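Local atomic coordinates of D-galactonate dehydratase family member SEN1436 (Salmonella enterica subsp. enterica serovar Enteritidis, PDB entry 3TW9), a protein that catalyses, at a low rate in vitro, the magnesium-dependent dehydration of D-gluconate to 2-dehydro-3-deoxy-D-gluconate. Residues C[203-207]-C[220-226]; C[387-392]-C[410-416]. All blocks are in the same frame, centred on the assembly; numbering follows the deposited sequence.

Contact 1 of 2, residues C[203-207]-C[220-226]; sequences NIQPK and DPDAYAK
Asp220 and Lys207 cross at about a right angle, and the carboxylate of Asp220 makes the polar link between loop 203-207 and the start of helix 221-239. Its CG stands anti to the backbone N (chi1 -172°), which lets the two oxygens serve different parts of the chain. OD2 faces the loop and accepts the backbone N-H of Lys207, with 2.7 Å between Lys207 N and Asp220 OD2 and a nearly straight bond of 167°. OD1 turns to the helix, where Ala223 N meets it from above the carboxylate plane at 3.0 Å and Asp222 N adds a weaker bond.

The side chain of Lys207 runs past OD2, its CG 3.5 Å from Asp220 OD2, then bends at its last torsion. NZ therefore stops 4.3 Å from Asp220 OD2, too far for a salt bridge, and a water spans the gap by donating to OD2 and accepting from NZ. The two bonds on OD2 and the pair on OD1 should hold the carboxylate against rotation and would probably favour its charged form.

Further along, the contact turns apolar. Ile204 sends its branches to successive turns of the helix: CG2 rests against Ala223 CB at 4.1 Å, while CD1 reaches Lys226 CB at 3.7 Å, Ile204 and Lys226 lying nearly perpendicular. Arg230, one turn on, also touches Ile204. This is a surface contact in which an aspartate N-cap of helix 221-239, in the enolase-type C-terminal domain, doubles as the anchor of a preceding loop.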
ATOM      1  N   ASN C 203     -26.108  -7.347  38.542  1.00 84.19           N
ATOM      2  CA  ASN C 203     -25.493  -8.399  37.730  1.00 81.19           C
ATOM      3  C   ASN C 203     -25.293  -9.695  38.511  1.00 76.57           C
ATOM      4  O   ASN C 203     -25.846  -9.886  39.598  1.00 73.42           O
ATOM      5  CB  ASN C 203     -24.127  -7.942  37.174  1.00 80.95           C
ATOM      6  CG  ASN C 203     -24.198  -6.608  36.449  1.00 81.02           C
ATOM      7  OD1 ASN C 203     -23.443  -5.683  36.761  1.00 74.50           O
ATOM      8  ND2 ASN C 203     -25.099  -6.504  35.475  1.00 77.79           N
ATOM      9  N   ILE C 204     -24.497 -10.581  37.923  1.00 71.32           N
ATOM     10  CA  ILE C 204     -23.984 -11.773  38.580  1.00 64.97           C
ATOM     11  C   ILE C 204     -22.827 -11.365  39.499  1.00 65.70           C
ATOM     12  O   ILE C 204     -21.963 -10.565  39.106  1.00 64.78           O
ATOM     13  CB  ILE C 204     -23.548 -12.799  37.508  1.00 56.41           C
ATOM     14  CG1 ILE C 204     -24.783 -13.512  36.962  1.00 53.64           C
ATOM     15  CG2 ILE C 204     -22.524 -13.805  38.046  1.00 61.12           C
ATOM     16  CD1 ILE C 204     -24.774 -13.667  35.476  1.00 60.10           C
ATOM     17  N   GLN C 205     -22.836 -11.888  40.726  1.00 60.49           N
ATOM     18  CA  GLN C 205     -21.797 -11.597  41.712  1.00 59.16           C
ATOM     19  C   GLN C 205     -20.462 -12.201  41.274  1.00 49.44           C
ATOM     20  O   GLN C 205     -20.442 -13.316  40.735  1.00 42.70           O
ATOM     21  CB  GLN C 205     -22.191 -12.164  43.076  1.00 60.71           C
ATOM     22  CG  GLN C 205     -23.560 -11.717  43.577  1.00 79.07           C
ATOM     23  CD  GLN C 205     -24.061 -12.554  44.747  1.00 94.87           C
ATOM     24  OE1 GLN C 205     -23.923 -13.784  44.756  1.00 94.78           O
ATOM     25  NE2 GLN C 205     -24.656 -11.886  45.737  1.00 97.33           N
ATOM     26  N   PRO C 206     -19.345 -11.474  41.497  1.00 45.25           N
ATOM     27  CA  PRO C 206     -18.039 -12.082  41.248  1.00 38.69           C
ATOM     28  C   PRO C 206     -17.779 -13.273  42.179  1.00 39.04           C
ATOM     29  O   PRO C 206     -18.374 -13.358  43.260  1.00 33.74           O
ATOM     30  CB  PRO C 206     -17.040 -10.948  41.545  1.00 40.93           C
ATOM     31  CG  PRO C 206     -17.836  -9.693  41.554  1.00 48.38           C
ATOM     32  CD  PRO C 206     -19.220 -10.087  41.984  1.00 50.08           C
ATOM     33  N   LYS C 207     -16.918 -14.192  41.743  1.00 26.69           N
ATOM     34  CA  LYS C 207     -16.497 -15.325  42.576  1.00 26.18           C
ATOM     35  C   LYS C 207     -15.737 -14.862  43.808  1.00 20.15           C
ATOM     36  O   LYS C 207     -15.022 -13.850  43.778  1.00 28.95           O
ATOM     37  CB  LYS C 207     -15.625 -16.303  41.772  1.00 27.49           C
ATOM     38  CG  LYS C 207     -16.402 -17.146  40.765  1.00 29.84           C
ATOM     39  CD  LYS C 207     -15.502 -18.165  40.076  1.00 33.08           C
ATOM     40  CE  LYS C 207     -16.039 -18.557  38.696  1.00 45.62           C
ATOM     41  NZ  LYS C 207     -17.403 -18.032  38.346  1.00 40.71           N
ATOM     42  N   ASP C 220     -13.375 -10.661  37.481  1.00 22.13           N
ATOM     43  CA  ASP C 220     -14.016 -11.945  37.254  1.00 24.70           C
ATOM     44  C   ASP C 220     -14.471 -12.039  35.801  1.00 22.68           C
ATOM     45  O   ASP C 220     -15.512 -11.475  35.438  1.00 22.09           O
ATOM     46  CB  ASP C 220     -15.211 -12.127  38.184  1.00 24.00           C
ATOM     47  CG  ASP C 220     -15.793 -13.531  38.123  1.00 25.89           C
ATOM     48  OD1 ASP C 220     -15.769 -14.182  37.060  1.00 27.19           O
ATOM     49  OD2 ASP C 220     -16.291 -14.005  39.148  1.00 34.32           O
ATOM     50  N   PRO C 221     -13.706 -12.774  34.967  1.00 26.21           N
ATOM     51  CA  PRO C 221     -13.999 -12.807  33.527  1.00 22.23           C
ATOM     52  C   PRO C 221     -15.304 -13.513  33.186  1.00 22.06           C
ATOM     53  O   PRO C 221     -15.931 -13.185  32.182  1.00 26.53           O
ATOM     54  CB  PRO C 221     -12.807 -13.580  32.940  1.00 28.34           C
ATOM     55  CG  PRO C 221     -12.268 -14.384  34.082  1.00 25.91           C
ATOM     56  CD  PRO C 221     -12.517 -13.574  35.313  1.00 26.25           C
ATOM     57  N   ASP C 222     -15.707 -14.473  34.011  1.00 25.84           N
ATOM     58  CA  ASP C 222     -16.939 -15.212  33.760  1.00 30.88           C
ATOM     59  C   ASP C 222     -18.178 -14.391  34.130  1.00 27.56           C
ATOM     60  O   ASP C 222     -19.155 -14.364  33.373  1.00 28.11           O
ATOM     61  CB  ASP C 222     -16.913 -16.564  34.456  1.00 30.16           C
ATOM     62  CG  ASP C 222     -15.872 -17.501  33.855  1.00 47.13           C
ATOM     63  OD1 ASP C 222     -16.151 -18.132  32.814  1.00 63.45           O
ATOM     64  OD2 ASP C 222     -14.768 -17.602  34.423  1.00 45.75           O
ATOM     65  N   ALA C 223     -18.132 -13.691  35.266  1.00 23.55           N
ATOM     66  CA  ALA C 223     -19.201 -12.741  35.622  1.00 24.25           C
ATOM     67  C   ALA C 223     -19.350 -11.683  34.529  1.00 28.65           C
ATOM     68  O   ALA C 223     -20.464 -11.383  34.095  1.00 28.01           O
ATOM     69  CB  ALA C 223     -18.915 -12.065  36.973  1.00 27.12           C
ATOM     70  N   TYR C 224     -18.210 -11.175  34.059  1.00 24.11           N
ATOM     71  CA  TYR C 224     -18.171 -10.150  33.008  1.00 21.16           C
ATOM     72  C   TYR C 224     -18.883 -10.646  31.754  1.00 29.20           C
ATOM     73  O   TYR C 224     -19.770  -9.964  31.209  1.00 28.41           O
ATOM     74  CB  TYR C 224     -16.711  -9.750  32.711  1.00 24.35           C
ATOM     75  CG  TYR C 224     -16.505  -9.198  31.310  1.00 20.97           C
ATOM     76  CD1 TYR C 224     -16.957  -7.916  30.957  1.00 26.54           C
ATOM     77  CD2 TYR C 224     -15.889  -9.982  30.318  1.00 24.35           C
ATOM     78  CE1 TYR C 224     -16.793  -7.427  29.663  1.00 20.89           C
ATOM     79  CE2 TYR C 224     -15.729  -9.507  29.025  1.00 22.09           C
ATOM     80  CZ  TYR C 224     -16.188  -8.232  28.696  1.00 25.32           C
ATOM     81  OH  TYR C 224     -16.012  -7.751  27.408  1.00 24.26           O
ATOM     82  N   ALA C 225     -18.499 -11.838  31.297  1.00 21.53           N
ATOM     83  CA  ALA C 225     -18.950 -12.332  30.000  1.00 23.68           C
ATOM     84  C   ALA C 225     -20.448 -12.649  30.012  1.00 35.12           C
ATOM     85  O   ALA C 225     -21.134 -12.497  28.992  1.00 31.79           O
ATOM     86  CB  ALA C 225     -18.171 -13.550  29.619  1.00 23.44           C
ATOM     87  N   LYS C 226     -20.944 -13.085  31.169  1.00 26.89           N
ATOM     88  CA  LYS C 226     -22.363 -13.396  31.329  1.00 27.48           C
ATOM     89  C   LYS C 226     -23.202 -12.130  31.463  1.00 33.90           C
ATOM     90  O   LYS C 226     -24.419 -12.171  31.242  1.00 36.83           O
ATOM     91  CB  LYS C 226     -22.589 -14.332  32.522  1.00 27.37           C
ATOM     92  CG  LYS C 226     -22.019 -15.739  32.355  1.00 39.68           C
ATOM     93  CD  LYS C 226     -22.346 -16.606  33.564  1.00 38.05           C
ATOM     94  CE  LYS C 226     -21.705 -17.978  33.469  1.00 39.38           C
ATOM     95  NZ  LYS C 226     -20.277 -17.907  33.834  1.00 47.09           N
TER
HETATM   96  O   HOH W   1     -18.744 -15.498  38.608  1.00 37.58           O

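Contact 2 of 2, residues C[387-392]-C[410-416]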
ATOM      1  N   ASP C 387      -2.535  23.926  24.329  1.00 28.60           N
ATOM      2  CA  ASP C 387      -1.632  25.061  24.506  1.00 28.68           C
ATOM      3  C   ASP C 387      -0.237  24.664  24.035  1.00 36.14           C
ATOM      4  O   ASP C 387       0.416  25.397  23.287  1.00 30.65           O
ATOM      5  CB  ASP C 387      -1.607  25.458  25.994  1.00 25.77           C
ATOM      6  CG  ASP C 387      -0.910  26.786  26.249  1.00 32.52           C
ATOM      7  OD1 ASP C 387      -0.905  27.657  25.360  1.00 39.23           O
ATOM      8  OD2 ASP C 387      -0.374  26.968  27.359  1.00 38.12           O
ATOM      9  N   VAL C 388       0.191  23.470  24.444  1.00 26.95           N
ATOM     10  CA  VAL C 388       1.512  22.949  24.104  1.00 23.22           C
ATOM     11  C   VAL C 388       1.620  22.581  22.627  1.00 24.54           C
ATOM     12  O   VAL C 388       2.666  22.764  22.002  1.00 26.85           O
ATOM     13  CB  VAL C 388       1.913  21.764  25.035  1.00 22.11           C
ATOM     14  CG1 VAL C 388       3.227  21.078  24.554  1.00 25.23           C
ATOM     15  CG2 VAL C 388       2.106  22.250  26.490  1.00 25.93           C
ATOM     16  N   PHE C 389       0.515  22.093  22.073  1.00 27.91           N
ATOM     17  CA  PHE C 389       0.468  21.595  20.692  1.00 25.85           C
ATOM     18  C   PHE C 389      -0.525  22.368  19.825  1.00 25.16           C
ATOM     19  O   PHE C 389      -1.635  21.873  19.575  1.00 23.10           O
ATOM     20  CB  PHE C 389       0.056  20.111  20.656  1.00 22.43           C
ATOM     21  CG  PHE C 389       1.037  19.178  21.297  1.00 26.49           C
ATOM     22  CD1 PHE C 389       2.072  18.618  20.541  1.00 24.72           C
ATOM     23  CD2 PHE C 389       0.912  18.836  22.643  1.00 25.16           C
ATOM     24  CE1 PHE C 389       2.977  17.733  21.118  1.00 25.49           C
ATOM     25  CE2 PHE C 389       1.806  17.956  23.237  1.00 23.33           C
ATOM     26  CZ  PHE C 389       2.854  17.402  22.462  1.00 22.35           C
ATOM     27  N   PRO C 390      -0.140  23.568  19.345  1.00 27.66           N
ATOM     28  CA  PRO C 390      -1.060  24.319  18.483  1.00 27.51           C
ATOM     29  C   PRO C 390      -1.298  23.646  17.120  1.00 30.26           C
ATOM     30  O   PRO C 390      -0.345  23.188  16.466  1.00 28.32           O
ATOM     31  CB  PRO C 390      -0.371  25.686  18.314  1.00 30.55           C
ATOM     32  CG  PRO C 390       1.042  25.461  18.632  1.00 32.38           C
ATOM     33  CD  PRO C 390       1.067  24.358  19.665  1.00 30.02           C
ATOM     34  N   GLY C 391      -2.571  23.593  16.719  1.00 27.71           N
ATOM     35  CA  GLY C 391      -2.981  22.904  15.495  1.00 28.02           C
ATOM     36  C   GLY C 391      -3.804  21.636  15.722  1.00 25.42           C
ATOM     37  O   GLY C 391      -4.075  20.910  14.755  1.00 25.23           O
ATOM     38  N   CYS C 392      -4.219  21.378  16.967  1.00 28.99           N
ATOM     39  CA  CYS C 392      -5.118  20.237  17.278  1.00 26.00           C
ATOM     40  C   CYS C 392      -6.376  20.292  16.399  1.00 30.75           C
ATOM     41  O   CYS C 392      -6.870  21.384  16.091  1.00 28.05           O
ATOM     42  CB  CYS C 392      -5.497  20.192  18.768  1.00 32.89           C
ATOM     43  SG  CYS C 392      -4.151  19.713  19.878  1.00 28.46           S
ATOM     44  N   ILE C 410       0.599  20.506  12.786  1.00 24.16           N
ATOM     45  CA  ILE C 410       0.696  20.513  14.238  1.00 22.43           C
ATOM     46  C   ILE C 410       2.051  21.087  14.590  1.00 26.57           C
ATOM     47  O   ILE C 410       3.002  20.955  13.820  1.00 26.74           O
ATOM     48  CB  ILE C 410       0.542  19.048  14.815  1.00 24.06           C
ATOM     49  CG1 ILE C 410       0.318  19.031  16.334  1.00 30.98           C
ATOM     50  CG2 ILE C 410       1.729  18.147  14.394  1.00 18.59           C
ATOM     51  CD1 ILE C 410      -0.992  19.546  16.736  1.00 22.53           C
ATOM     52  N   ASP C 411       2.139  21.749  15.737  1.00 25.10           N
ATOM     53  CA  ASP C 411       3.436  22.175  16.214  1.00 28.10           C
ATOM     54  C   ASP C 411       3.557  21.839  17.689  1.00 28.57           C
ATOM     55  O   ASP C 411       2.616  21.327  18.285  1.00 30.13           O
ATOM     56  CB  ASP C 411       3.681  23.665  15.925  1.00 29.30           C
ATOM     57  CG  ASP C 411       5.151  23.963  15.585  1.00 30.49           C
ATOM     58  OD1 ASP C 411       6.056  23.262  16.090  1.00 30.06           O
ATOM     59  OD2 ASP C 411       5.405  24.911  14.818  1.00 46.93           O
ATOM     60  N   ILE C 412       4.738  22.077  18.255  1.00 25.34           N
ATOM     61  CA  ILE C 412       4.954  21.965  19.678  1.00 25.44           C
ATOM     62  C   ILE C 412       5.680  23.219  20.193  1.00 27.95           C
ATOM     63  O   ILE C 412       6.587  23.735  19.540  1.00 27.96           O
ATOM     64  CB  ILE C 412       5.721  20.667  20.063  1.00 26.09           C
ATOM     65  CG1 ILE C 412       5.714  20.474  21.586  1.00 25.14           C
ATOM     66  CG2 ILE C 412       7.130  20.629  19.434  1.00 25.77           C
ATOM     67  CD1 ILE C 412       6.241  19.104  22.071  1.00 23.99           C
ATOM     68  N   ASP C 413       5.221  23.723  21.336  1.00 30.02           N
ATOM     69  CA  ASP C 413       5.907  24.813  22.022  1.00 26.99           C
ATOM     70  C   ASP C 413       6.781  24.179  23.091  1.00 22.03           C
ATOM     71  O   ASP C 413       6.284  23.724  24.132  1.00 28.96           O
ATOM     72  CB  ASP C 413       4.879  25.764  22.660  1.00 30.03           C
ATOM     73  CG  ASP C 413       5.510  27.067  23.168  1.00 40.96           C
ATOM     74  OD1 ASP C 413       6.598  27.034  23.772  1.00 38.91           O
ATOM     75  OD2 ASP C 413       4.906  28.136  22.964  1.00 38.71           O
ATOM     76  N   GLU C 414       8.084  24.165  22.833  1.00 30.08           N
ATOM     77  CA  GLU C 414       9.049  23.514  23.717  1.00 29.89           C
ATOM     78  C   GLU C 414       9.126  24.120  25.115  1.00 30.99           C
ATOM     79  O   GLU C 414       9.274  23.389  26.093  1.00 28.57           O
ATOM     80  CB  GLU C 414      10.406  23.523  23.049  1.00 31.97           C
ATOM     81  CG  GLU C 414      10.439  22.675  21.794  1.00 29.98           C
ATOM     82  CD  GLU C 414      11.829  22.481  21.288  1.00 28.41           C
ATOM     83  OE1 GLU C 414      12.693  22.039  22.078  1.00 38.44           O
ATOM     84  OE2 GLU C 414      12.058  22.781  20.102  1.00 33.44           O
ATOM     85  N   ALA C 415       9.014  25.446  25.214  1.00 33.20           N
ATOM     86  CA  ALA C 415       8.980  26.105  26.531  1.00 36.92           C
ATOM     87  C   ALA C 415       7.762  25.685  27.352  1.00 29.38           C
ATOM     88  O   ALA C 415       7.879  25.399  28.542  1.00 28.65           O
ATOM     89  CB  ALA C 415       9.056  27.622  26.396  1.00 33.67           C
ATOM     90  N   LYS C 416       6.601  25.617  26.709  1.00 26.05           N
ATOM     91  CA  LYS C 416       5.372  25.158  27.378  1.00 26.72           C
ATOM     92  C   LYS C 416       5.396  23.647  27.725  1.00 22.52           C
ATOM     93  O   LYS C 416       4.948  23.238  28.802  1.00 28.93           O
ATOM     94  CB  LYS C 416       4.140  25.538  26.553  1.00 28.45           C
ATOM     95  CG  LYS C 416       3.913  27.057  26.475  1.00 34.24           C
ATOM     96  CD  LYS C 416       2.758  27.408  25.558  1.00 32.59           C
ATOM     97  CE  LYS C 416       2.478  28.914  25.545  1.00 36.27           C
ATOM     98  NZ  LYS C 416       1.325  29.273  24.678  1.00 37.08           N
TER
HETATM   99  O   HOH W   2       1.055  27.660  22.246  1.00 43.35           O
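Lys416 reaches from the first turn of helix 414-417 to Asp387 on helix 383-388, bridging two segments of the enolase-type C-terminal domain whose extended parts run antiparallel. Its CB lies 3.9 Å from Val388 CG2. Beyond CG the chain is fully extended; CD passes Asp387 OD2 at 3.6 Å and CE passes Asp387 OD1 at the same range. NZ closes the salt bridge, 2.8 Å from Asp387 OD1, on the syn side but 33° out of the carboxylate plane. A water accepting from NZ and donating to Asp387 O adds a second link.

Alongside, Val388 and Ile412 point the same way, and so do Phe389 and Ile412; Ile412 CD1 sits 3.7 Å from Phe389 CE1. Ile37 and Leu61, from the three-stranded sheet of the N-terminal domain, press on Ile412, and Asp411 OD2 is hydrogen-bonded to Tyr59 OH, at the start of strand 59-63, so the contact lies where the two domains meet. Ile410 CD1 packs on the backbone of Gly391.

Two backbone hydrogen bonds join the segments, Asp413 N to Val388 O and Asp411 N to Pro390 O. Between them Asp411 O is buried without a hydrogen-bond partner, met by Phe389 CA at 3.2 Å in a CA-H...O contact.

In the fold
The centres of contact 1 and contact 2 are about 44 Å apart and their nearest atoms about 31 Å apart. The chain completes 203-207 with 220-226 well before it reaches 387-392, and the centre of the subunit lies between the two. Both belong to the enolase-type C-terminal domain, but contact 1 is on its outer surface, its centre about 28 Å from the centre of the chain, whereas the centre of contact 2, at about 21 Å, adjoins the N-terminal domain. Neither contains a metal ligand or a catalytic residue; both lie away from the active site. Between them in sequence come the magnesium ligands Asp248, Glu274 and Glu300, at or just beyond the C-terminal ends of successive parallel barrel strands.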